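Local structure of ATP:cob(I)alamin adenosyltransferase (Salmonella enterica subsp. enterica serovar Livingstone, 5CX7) at residues V84-A88 against A89-L93; L110-G114 against I115-G119; G125-E128 against Q129-I133. The protein binds heme in its C-terminal domain and probably converts cob(I)alamin to adenosylcobalamin, the cofactor of propanediol dehydratase, using ATP. All blocks are in the same frame, centred on the assembly; numbering follows the deposited sequence.

Contact 1. Residues V84-A88 against A89-L93; sequences VQPGA and ALYGL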
ATOM      1  N   VAL E  84     -19.785  14.087   5.845  1.00 14.47           N
ATOM      2  CA  VAL E  84     -18.290  14.143   5.681  1.00 12.49           C
ATOM      3  C   VAL E  84     -17.753  15.521   5.301  1.00 13.17           C
ATOM      4  O   VAL E  84     -16.535  15.708   5.103  1.00 12.11           O
ATOM      5  CB  VAL E  84     -17.791  13.090   4.680  1.00 12.43           C
ATOM      6  CG1 VAL E  84     -18.199  11.712   5.130  1.00 12.89           C
ATOM      7  CG2 VAL E  84     -18.237  13.388   3.239  1.00 13.01           C
ATOM      8  N   GLN E  85     -18.620  16.529   5.185  1.00 13.35           N
ATOM      9  CA  GLN E  85     -18.181  17.854   4.832  1.00 13.11           C
ATOM     10  C   GLN E  85     -17.320  18.470   5.970  1.00 14.74           C
ATOM     11  O   GLN E  85     -17.463  18.059   7.124  1.00 13.04           O
ATOM     12  CB  GLN E  85     -19.383  18.803   4.580  1.00 12.62           C
ATOM     13  CG  GLN E  85     -20.251  18.358   3.394  1.00 14.39           C
ATOM     14  CD  GLN E  85     -19.478  18.299   2.112  1.00 12.98           C
ATOM     15  OE1 GLN E  85     -18.865  19.288   1.713  1.00 15.64           O
ATOM     16  NE2 GLN E  85     -19.536  17.184   1.442  1.00 14.10           N
ATOM     17  N   PRO E  86     -16.518  19.500   5.654  1.00 14.38           N
ATOM     18  CA  PRO E  86     -15.851  20.347   6.698  1.00 15.12           C
ATOM     19  C   PRO E  86     -16.893  20.838   7.665  1.00 16.06           C
ATOM     20  O   PRO E  86     -18.018  21.169   7.244  1.00 15.77           O
ATOM     21  CB  PRO E  86     -15.246  21.492   5.875  1.00 16.95           C
ATOM     22  CG  PRO E  86     -14.918  20.854   4.561  1.00 16.86           C
ATOM     23  CD  PRO E  86     -16.038  19.839   4.311  1.00 16.68           C
ATOM     24  N   GLY E  87     -16.655  20.683   8.970  1.00 14.31           N
ATOM     25  CA  GLY E  87     -17.586  21.055   9.970  1.00 15.38           C
ATOM     26  C   GLY E  87     -18.622  19.987  10.382  1.00 18.14           C
ATOM     27  O   GLY E  87     -19.308  20.165  11.366  1.00 18.09           O
ATOM     28  N   ALA E  88     -18.723  18.890   9.664  1.00 16.46           N
ATOM     29  CA  ALA E  88     -19.689  17.858   9.943  1.00 16.94           C
ATOM     30  C   ALA E  88     -19.072  16.678  10.668  1.00 16.51           C
ATOM     31  O   ALA E  88     -17.858  16.608  10.890  1.00 19.33           O
ATOM     32  CB  ALA E  88     -20.354  17.381   8.633  1.00 16.13           C
ATOM     33  N   ALA E  89     -19.926  15.793  11.142  1.00 16.17           N
ATOM     34  CA  ALA E  89     -19.554  14.845  12.213  1.00 15.43           C
ATOM     35  C   ALA E  89     -18.433  13.836  11.821  1.00 14.52           C
ATOM     36  O   ALA E  89     -17.600  13.476  12.667  1.00 14.47           O
ATOM     37  CB  ALA E  89     -20.771  14.105  12.744  1.00 14.14           C
ATOM     38  N   LEU E  90     -18.426  13.409  10.543  1.00 13.55           N
ATOM     39  CA  LEU E  90     -17.503  12.479  10.018  1.00 14.09           C
ATOM     40  C   LEU E  90     -16.568  13.067   8.961  1.00 13.72           C
ATOM     41  O   LEU E  90     -16.036  12.337   8.105  1.00 14.97           O
ATOM     42  CB  LEU E  90     -18.237  11.236   9.454  1.00 15.31           C
ATOM     43  CG  LEU E  90     -19.158  10.517  10.427  1.00 15.67           C
ATOM     44  CD1 LEU E  90     -19.837   9.353   9.699  1.00 17.24           C
ATOM     45  CD2 LEU E  90     -18.435  10.019  11.681  1.00 15.96           C
ATOM     46  N   TYR E  91     -16.268  14.345   9.087  1.00 14.41           N
ATOM     47  CA  TYR E  91     -15.178  14.931   8.294  1.00 15.38           C
ATOM     48  C   TYR E  91     -13.897  14.040   8.349  1.00 13.81           C
ATOM     49  O   TYR E  91     -13.464  13.599   9.412  1.00 14.08           O
ATOM     50  CB  TYR E  91     -14.859  16.354   8.779  1.00 13.58           C
ATOM     51  CG  TYR E  91     -13.685  16.932   8.055  1.00 15.26           C
ATOM     52  CD1 TYR E  91     -13.789  17.355   6.760  1.00 17.14           C
ATOM     53  CD2 TYR E  91     -12.429  17.014   8.691  1.00 14.98           C
ATOM     54  CE1 TYR E  91     -12.708  17.837   6.052  1.00 17.74           C
ATOM     55  CE2 TYR E  91     -11.311  17.455   7.982  1.00 18.17           C
ATOM     56  CZ  TYR E  91     -11.455  17.896   6.690  1.00 18.81           C
ATOM     57  OH  TYR E  91     -10.357  18.327   6.008  1.00 20.66           O
ATOM     58  N   GLY E  92     -13.282  13.848   7.175  1.00 14.97           N
ATOM     59  CA  GLY E  92     -12.092  13.043   7.031  1.00 14.79           C
ATOM     60  C   GLY E  92     -12.291  11.583   6.771  1.00 14.12           C
ATOM     61  O   GLY E  92     -11.320  10.886   6.549  1.00 13.18           O
ATOM     62  N   LEU E  93     -13.566  11.101   6.783  1.00 13.80           N
ATOM     63  CA  LEU E  93     -13.841   9.670   6.762  1.00 13.35           C
ATOM     64  C   LEU E  93     -13.223   8.935   5.589  1.00 12.45           C
ATOM     65  O   LEU E  93     -12.659   7.850   5.771  1.00 12.95           O
ATOM     66  CB  LEU E  93     -15.362   9.421   6.752  1.00 13.90           C
ATOM     67  CG  LEU E  93     -15.796   8.003   6.829  1.00 16.10           C
ATOM     68  CD1 LEU E  93     -15.566   7.434   8.231  1.00 17.26           C
ATOM     69  CD2 LEU E  93     -17.281   7.920   6.466  1.00 19.70           C
TER
HETATM   70  O   HOH W   1     -14.123  14.654   4.524  1.00 11.99           O
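The phenol ring of Y91 lies obliquely against the backbone of V84-P86, with CD1 of the ring 3.6 Å from P86 CA and its CE1 4.0 Å from P86 CG. The loop is a run of linked beta turns: type II from Q85 to A88, type I from A88 to Y91, type II again from L90 to L93. Each type II turn has a glycine, G87 or G92, at its third position, where the positive phi would press a side chain against the preceding carbonyl oxygen. The type I turn is closed by a weak bond from Y91 N to A88 O, 3.3 Å long. With CG of Y91 anti to its own nitrogen (chi1 176°), the ring swings out towards the proline, and in the assembly it packs on Y91 of two neighbouring subunits. V84 packs on the other end of the loop, its CG1 resting 4.0 Å from L93 CB; L93 opens the short helix 93-96, with G92 at its N-cap position. Between the two ends of the loop a water bridges the backbone, 2.7 Å from V84 O and 2.9 Å from G92 N, the latter donating to it.

Contact 2. Residues L110-G114 against I115-G119; sequences LWRDG and ILIGG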
ATOM      1  N   LEU E 110     -29.169  -2.801   0.154  1.00 18.19           N
ATOM      2  CA  LEU E 110     -30.319  -3.607  -0.270  1.00 18.03           C
ATOM      3  C   LEU E 110     -30.819  -4.381   0.962  1.00 18.97           C
ATOM      4  O   LEU E 110     -30.055  -5.134   1.576  1.00 17.73           O
ATOM      5  CB  LEU E 110     -29.935  -4.553  -1.355  1.00 17.39           C
ATOM      6  CG  LEU E 110     -29.243  -3.917  -2.568  1.00 21.10           C
ATOM      7  CD1 LEU E 110     -28.792  -4.978  -3.539  1.00 20.45           C
ATOM      8  CD2 LEU E 110     -30.129  -2.914  -3.274  1.00 21.27           C
ATOM      9  N   TRP E 111     -32.110  -4.256   1.235  1.00 19.51           N
ATOM     10  CA  TRP E 111     -32.751  -4.856   2.416  1.00 19.43           C
ATOM     11  C   TRP E 111     -34.007  -5.659   2.059  1.00 22.02           C
ATOM     12  O   TRP E 111     -34.698  -5.346   1.099  1.00 22.16           O
ATOM     13  CB  TRP E 111     -33.210  -3.768   3.366  1.00 20.21           C
ATOM     14  CG  TRP E 111     -32.183  -2.886   3.905  1.00 20.22           C
ATOM     15  CD1 TRP E 111     -31.656  -1.808   3.300  1.00 20.01           C
ATOM     16  CD2 TRP E 111     -31.552  -2.980   5.190  1.00 19.41           C
ATOM     17  NE1 TRP E 111     -30.716  -1.226   4.113  1.00 22.02           N
ATOM     18  CE2 TRP E 111     -30.623  -1.940   5.273  1.00 21.37           C
ATOM     19  CE3 TRP E 111     -31.708  -3.842   6.283  1.00 20.90           C
ATOM     20  CZ2 TRP E 111     -29.843  -1.711   6.430  1.00 23.24           C
ATOM     21  CZ3 TRP E 111     -30.928  -3.651   7.415  1.00 20.33           C
ATOM     22  CH2 TRP E 111     -30.015  -2.606   7.494  1.00 23.29           C
ATOM     23  N   ARG E 112     -34.218  -6.771   2.768  1.00 23.78           N
ATOM     24  CA  ARG E 112     -35.438  -7.620   2.629  1.00 25.72           C
ATOM     25  C   ARG E 112     -35.845  -8.001   4.016  1.00 30.31           C
ATOM     26  O   ARG E 112     -35.030  -8.631   4.709  1.00 27.74           O
ATOM     27  CB  ARG E 112     -35.175  -8.940   1.864  1.00 25.55           C
ATOM     28  CG  ARG E 112     -35.964  -9.088   0.625  1.00 28.07           C
ATOM     29  CD  ARG E 112     -35.775 -10.499   0.014  1.00 28.31           C
ATOM     30  NE  ARG E 112     -35.806 -10.134  -1.359  1.00 28.65           N
ATOM     31  CZ  ARG E 112     -34.983 -10.562  -2.301  1.00 27.58           C
ATOM     32  NH1 ARG E 112     -34.010 -11.438  -2.067  1.00 28.69           N
ATOM     33  NH2 ARG E 112     -35.177 -10.116  -3.500  1.00 28.05           N
ATOM     34  N   ASP E 113     -37.108  -7.757   4.367  1.00 32.05           N
ATOM     35  CA  ASP E 113     -37.651  -8.189   5.673  1.00 33.14           C
ATOM     36  C   ASP E 113     -36.778  -7.766   6.851  1.00 34.58           C
ATOM     37  O   ASP E 113     -36.490  -8.582   7.737  1.00 35.90           O
ATOM     38  CB  ASP E 113     -37.849  -9.722   5.721  1.00 34.19           C
ATOM     39  CG  ASP E 113     -38.828 -10.255   4.655  1.00 39.41           C
ATOM     40  OD1 ASP E 113     -39.672  -9.484   4.139  1.00 47.30           O
ATOM     41  OD2 ASP E 113     -38.690 -11.447   4.237  1.00 46.11           O
ATOM     42  N   GLY E 114     -36.303  -6.524   6.812  1.00 35.76           N
ATOM     43  CA  GLY E 114     -35.417  -6.014   7.839  1.00 31.82           C
ATOM     44  C   GLY E 114     -33.976  -6.524   7.850  1.00 31.94           C
ATOM     45  O   GLY E 114     -33.219  -6.191   8.763  1.00 27.11           O
ATOM     46  N   ILE E 115     -33.573  -7.308   6.852  1.00 25.82           N
ATOM     47  CA  ILE E 115     -32.259  -7.925   6.805  1.00 24.76           C
ATOM     48  C   ILE E 115     -31.477  -7.262   5.661  1.00 23.83           C
ATOM     49  O   ILE E 115     -31.957  -7.195   4.530  1.00 20.95           O
ATOM     50  CB  ILE E 115     -32.340  -9.451   6.575  1.00 24.67           C
ATOM     51  CG1 ILE E 115     -33.172 -10.158   7.692  1.00 29.35           C
ATOM     52  CG2 ILE E 115     -30.957 -10.081   6.475  1.00 26.97           C
ATOM     53  CD1 ILE E 115     -32.538 -10.097   9.059  1.00 30.31           C
ATOM     54  N   LEU E 116     -30.239  -6.895   5.957  1.00 18.36           N
ATOM     55  CA  LEU E 116     -29.334  -6.369   4.947  1.00 17.91           C
ATOM     56  C   LEU E 116     -28.847  -7.519   4.092  1.00 15.55           C
ATOM     57  O   LEU E 116     -28.258  -8.493   4.565  1.00 19.28           O
ATOM     58  CB  LEU E 116     -28.130  -5.699   5.605  1.00 18.92           C
ATOM     59  CG  LEU E 116     -27.056  -5.143   4.635  1.00 20.12           C
ATOM     60  CD1 LEU E 116     -27.631  -3.976   3.878  1.00 18.75           C
ATOM     61  CD2 LEU E 116     -25.821  -4.733   5.422  1.00 20.28           C
ATOM     62  N   ILE E 117     -29.029  -7.414   2.774  1.00 15.08           N
ATOM     63  CA  ILE E 117     -28.626  -8.529   1.891  1.00 14.68           C
ATOM     64  C   ILE E 117     -27.508  -8.195   0.890  1.00 12.97           C
ATOM     65  O   ILE E 117     -27.043  -9.099   0.190  1.00 14.65           O
ATOM     66  CB  ILE E 117     -29.856  -9.159   1.123  1.00 16.84           C
ATOM     67  CG1 ILE E 117     -30.602  -8.168   0.221  1.00 18.09           C
ATOM     68  CG2 ILE E 117     -30.865  -9.739   2.144  1.00 17.97           C
ATOM     69  CD1 ILE E 117     -31.712  -8.832  -0.642  1.00 19.19           C
ATOM     70  N   GLY E 118     -27.197  -6.921   0.745  1.00 13.03           N
ATOM     71  CA  GLY E 118     -26.187  -6.543  -0.216  1.00 13.13           C
ATOM     72  C   GLY E 118     -26.158  -5.065  -0.443  1.00 11.79           C
ATOM     73  O   GLY E 118     -26.813  -4.293   0.229  1.00 13.32           O
ATOM     74  N   GLY E 119     -25.366  -4.728  -1.443  1.00 11.38           N
ATOM     75  CA  GLY E 119     -25.093  -3.393  -1.860  1.00 11.80           C
ATOM     76  C   GLY E 119     -24.924  -3.348  -3.354  1.00 11.28           C
ATOM     77  O   GLY E 119     -24.384  -4.256  -3.978  1.00 13.39           O
TER
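A two-residue beta hairpin carrying a classic bulge joins strands 107-112 and 115-123 here. The type I' turn runs from R112 to I115, and D113 and G114 both take left-handed backbone angles to make it. R112 and I115 form the hydrogen-bonded pair that closes it: R112 N donates to I115 O at 2.9 Å, and I115 N returns a bond of 2.9 Å to R112 O. At the far end the register slips by one residue, so that I117 and G118 both face L110. L110 O takes a short, nearly straight bond from I117 N (2.8 Å, 175° at the hydrogen) and a weak one from G118 N, while L110 N donates to G118 O at 2.8 Å.

Between these pairs W111 and L116 form a non-hydrogen-bonded pair whose side chains share one surface of the sheet. L116 lies over the indole face: its CB makes a CH-pi contact 4.0 Å from the centroid of the six-membered ring of W111, 14° off the normal, and its CD1 rests 3.9 Å from CE2 of W111, towards the rim. On the surface that carries R112, the end of I117 reaches in from the bulge and puts CD1 over one face of the guanidinium, 3.8 Å from NH1 of R112. I117 can do this because its CG1 is held between its own nitrogen and carbonyl carbon (chi1 60°), and the same branch brushes L110 CB. The arginine's charge is met by a salt bridge to D16 of helix 14-31.

Strand 107-112 is outermost in the four-stranded antiparallel sheet of this chain; W111 bonds through its backbone to G144 of the C-terminal segment, whereas on the other strand G119 pairs with V40 of strand 36-41.

Contact 3. Residues G125-E128 against Q129-I133; sequences GSVE and QDMDI. With GOL (glycerol), chain B.
The extended side chain of Q129 reaches back to the residues before the helix, where its OE1 accepts the backbone N-H of S126 at 3.0 Å in a nearly straight bond (166° at the hydrogen). The exchange is reciprocal, because S126 OG accepts from Q129 N at 3.1 Å. E128 presses on the same amide from its own side, with its CB 3.1 Å from Q129 N, and its carbonyl oxygen takes D132 N at 3.0 Å. Holding OG of S126 between the serine's own nitrogen and carbonyl carbon (chi1 61°) turns it to the first turn of the helix. Together the two bonds between S126 and Q129 make a capping box, with S126 as the N-cap of helix 127-139. D130 reaches back as well: its OD1 receives G125 N at 2.8 Å on the syn side, somewhat out of the carboxylate plane, while its own N bonds to S126 O at 2.9 Å. The other carboxylate oxygen, OD2, makes a salt bridge with K66 and accepts from O1 of a glycerol, probably a remnant of the crystallisation liquor, at 2.7 Å. The same glycerol donates from O2 and O3 to G125 O. CG1 of V127 runs alongside SD of M131, and V127 also packs on L90 of a neighbouring subunit.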
ATOM      1  N   GLY E 125     -21.545   7.801 -14.930  1.00 17.77           N
ATOM      2  CA  GLY E 125     -22.245   9.025 -15.304  1.00 20.05           C
ATOM      3  C   GLY E 125     -22.076  10.139 -14.307  1.00 19.90           C
ATOM      4  O   GLY E 125     -21.076  10.202 -13.561  1.00 20.12           O
ATOM      5  N   SER E 126     -22.962  11.125 -14.388  1.00 17.36           N
ATOM      6  CA  SER E 126     -23.026  12.148 -13.360  1.00 16.44           C
ATOM      7  C   SER E 126     -23.476  11.391 -12.131  1.00 15.36           C
ATOM      8  O   SER E 126     -24.059  10.308 -12.280  1.00 18.17           O
ATOM      9  CB  SER E 126     -24.015  13.301 -13.758  1.00 17.73           C
ATOM     10  OG  SER E 126     -25.315  12.733 -13.907  1.00 16.21           O
ATOM     11  N   VAL E 127     -23.356  11.996 -10.961  1.00 14.13           N
ATOM     12  CA  VAL E 127     -23.855  11.440  -9.759  1.00 14.03           C
ATOM     13  C   VAL E 127     -25.411  11.152  -9.860  1.00 14.76           C
ATOM     14  O   VAL E 127     -25.871  10.098  -9.537  1.00 11.74           O
ATOM     15  CB  VAL E 127     -23.578  12.319  -8.594  1.00 14.03           C
ATOM     16  CG1 VAL E 127     -24.291  11.778  -7.366  1.00 15.71           C
ATOM     17  CG2 VAL E 127     -22.038  12.378  -8.342  1.00 13.54           C
ATOM     18  N   GLU E 128     -26.124  12.080 -10.463  1.00 14.09           N
ATOM     19  CA  GLU E 128     -27.571  11.899 -10.700  1.00 16.70           C
ATOM     20  C   GLU E 128     -27.852  10.716 -11.582  1.00 13.10           C
ATOM     21  O   GLU E 128     -28.815   9.985 -11.369  1.00 14.46           O
ATOM     22  CB  GLU E 128     -28.178  13.192 -11.279  1.00 19.05           C
ATOM     23  CG  GLU E 128     -28.167  14.386 -10.327  1.00 25.97           C
ATOM     24  CD  GLU E 128     -26.830  15.151 -10.244  1.00 28.59           C
ATOM     25  OE1 GLU E 128     -25.845  14.876 -10.996  1.00 26.81           O
ATOM     26  OE2 GLU E 128     -26.800  16.004  -9.341  1.00 38.54           O
ATOM     27  N   GLN E 129     -27.113  10.572 -12.656  1.00 13.99           N
ATOM     28  CA  GLN E 129     -27.319   9.447 -13.566  1.00 14.13           C
ATOM     29  C   GLN E 129     -27.039   8.123 -12.890  1.00 15.65           C
ATOM     30  O   GLN E 129     -27.766   7.159 -13.064  1.00 13.23           O
ATOM     31  CB  GLN E 129     -26.495   9.559 -14.839  1.00 15.04           C
ATOM     32  CG  GLN E 129     -26.961  10.624 -15.776  1.00 16.07           C
ATOM     33  CD  GLN E 129     -25.976  10.869 -16.902  1.00 17.40           C
ATOM     34  OE1 GLN E 129     -24.736  10.768 -16.749  1.00 18.15           O
ATOM     35  NE2 GLN E 129     -26.506  11.176 -18.061  1.00 20.93           N
ATOM     36  N   ASP E 130     -25.984   8.093 -12.070  1.00 13.83           N
ATOM     37  CA  ASP E 130     -25.615   6.900 -11.372  1.00 13.42           C
ATOM     38  C   ASP E 130     -26.690   6.483 -10.370  1.00 12.15           C
ATOM     39  O   ASP E 130     -27.042   5.310 -10.313  1.00 12.76           O
ATOM     40  CB  ASP E 130     -24.286   7.100 -10.583  1.00 12.86           C
ATOM     41  CG  ASP E 130     -23.076   7.273 -11.427  1.00 14.47           C
ATOM     42  OD1 ASP E 130     -22.975   6.916 -12.633  1.00 13.99           O
ATOM     43  OD2 ASP E 130     -22.008   7.734 -10.826  1.00 14.41           O
ATOM     44  N   MET E 131     -27.277   7.454  -9.685  1.00 11.35           N
ATOM     45  CA  MET E 131     -28.367   7.204  -8.795  1.00 11.98           C
ATOM     46  C   MET E 131     -29.601   6.686  -9.569  1.00 12.83           C
ATOM     47  O   MET E 131     -30.327   5.832  -9.076  1.00 12.26           O
ATOM     48  CB  MET E 131     -28.698   8.432  -7.975  1.00 11.87           C
ATOM     49  CG  MET E 131     -27.574   8.775  -6.926  1.00 12.25           C
ATOM     50  SD  MET E 131     -27.768  10.338  -6.146  1.00 16.09           S
ATOM     51  CE  MET E 131     -29.167   9.943  -5.111  1.00 16.37           C
ATOM     52  N   ASP E 132     -29.931   7.326 -10.652  1.00 15.01           N
ATOM     53  CA  ASP E 132     -31.071   6.909 -11.504  1.00 14.72           C
ATOM     54  C   ASP E 132     -30.930   5.490 -11.931  1.00 17.30           C
ATOM     55  O   ASP E 132     -31.869   4.669 -11.787  1.00 18.37           O
ATOM     56  CB  ASP E 132     -31.122   7.854 -12.701  1.00 15.22           C
ATOM     57  CG  ASP E 132     -32.286   7.538 -13.717  1.00 16.36           C
ATOM     58  OD1 ASP E 132     -32.708   6.394 -13.818  1.00 16.34           O
ATOM     59  OD2 ASP E 132     -32.565   8.417 -14.525  1.00 20.46           O
ATOM     60  N   ILE E 133     -29.772   5.149 -12.467  1.00 16.35           N
ATOM     61  CA  ILE E 133     -29.485   3.763 -12.852  1.00 14.89           C
ATOM     62  C   ILE E 133     -29.617   2.758 -11.704  1.00 15.11           C
ATOM     63  O   ILE E 133     -30.283   1.759 -11.874  1.00 13.45           O
ATOM     64  CB  ILE E 133     -28.114   3.651 -13.511  1.00 14.18           C
ATOM     65  CG1 ILE E 133     -28.090   4.450 -14.854  1.00 16.14           C
ATOM     66  CG2 ILE E 133     -27.704   2.222 -13.762  1.00 13.83           C
ATOM     67  CD1 ILE E 133     -26.706   4.861 -15.312  1.00 14.72           C
TER
HETATM   68  C1  GOL B 202     -19.075   8.958 -10.323  1.00 19.31           C
HETATM   69  O1  GOL B 202     -19.407   7.623 -10.154  1.00 18.89           O
HETATM   70  C2  GOL B 202     -18.365   9.247 -11.647  1.00 24.83           C
HETATM   71  O2  GOL B 202     -18.974   8.692 -12.813  1.00 21.56           O
HETATM   72  C3  GOL B 202     -18.478  10.764 -11.620  1.00 29.49           C
HETATM   73  O3  GOL B 202     -18.200  11.263 -12.855  1.00 27.58           O

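How the contacts relate
All three contacts are local and lie in series along the chain, yet each shows a different way of reversing or starting a segment. Contacts 1 and 2 are partly buried, whereas contact 3 is largely at the surface. Turns and a bridging water shape contact 1, whose centre lies about 21 Å from the centre of the chain and which packs between subunits. Strand pairing and an aromatic-aliphatic overlap define contact 2, which no other chain of the assembly touches. In contact 3 polar side chains accept backbone N-H groups at the start of the helix. Contacts 2 and 3 involve successive elements, strand 115-123 and helix 127-139, on opposite sides of the chain's centre. Contacts 1 and 3 meet only between subunits, through L90 and V127.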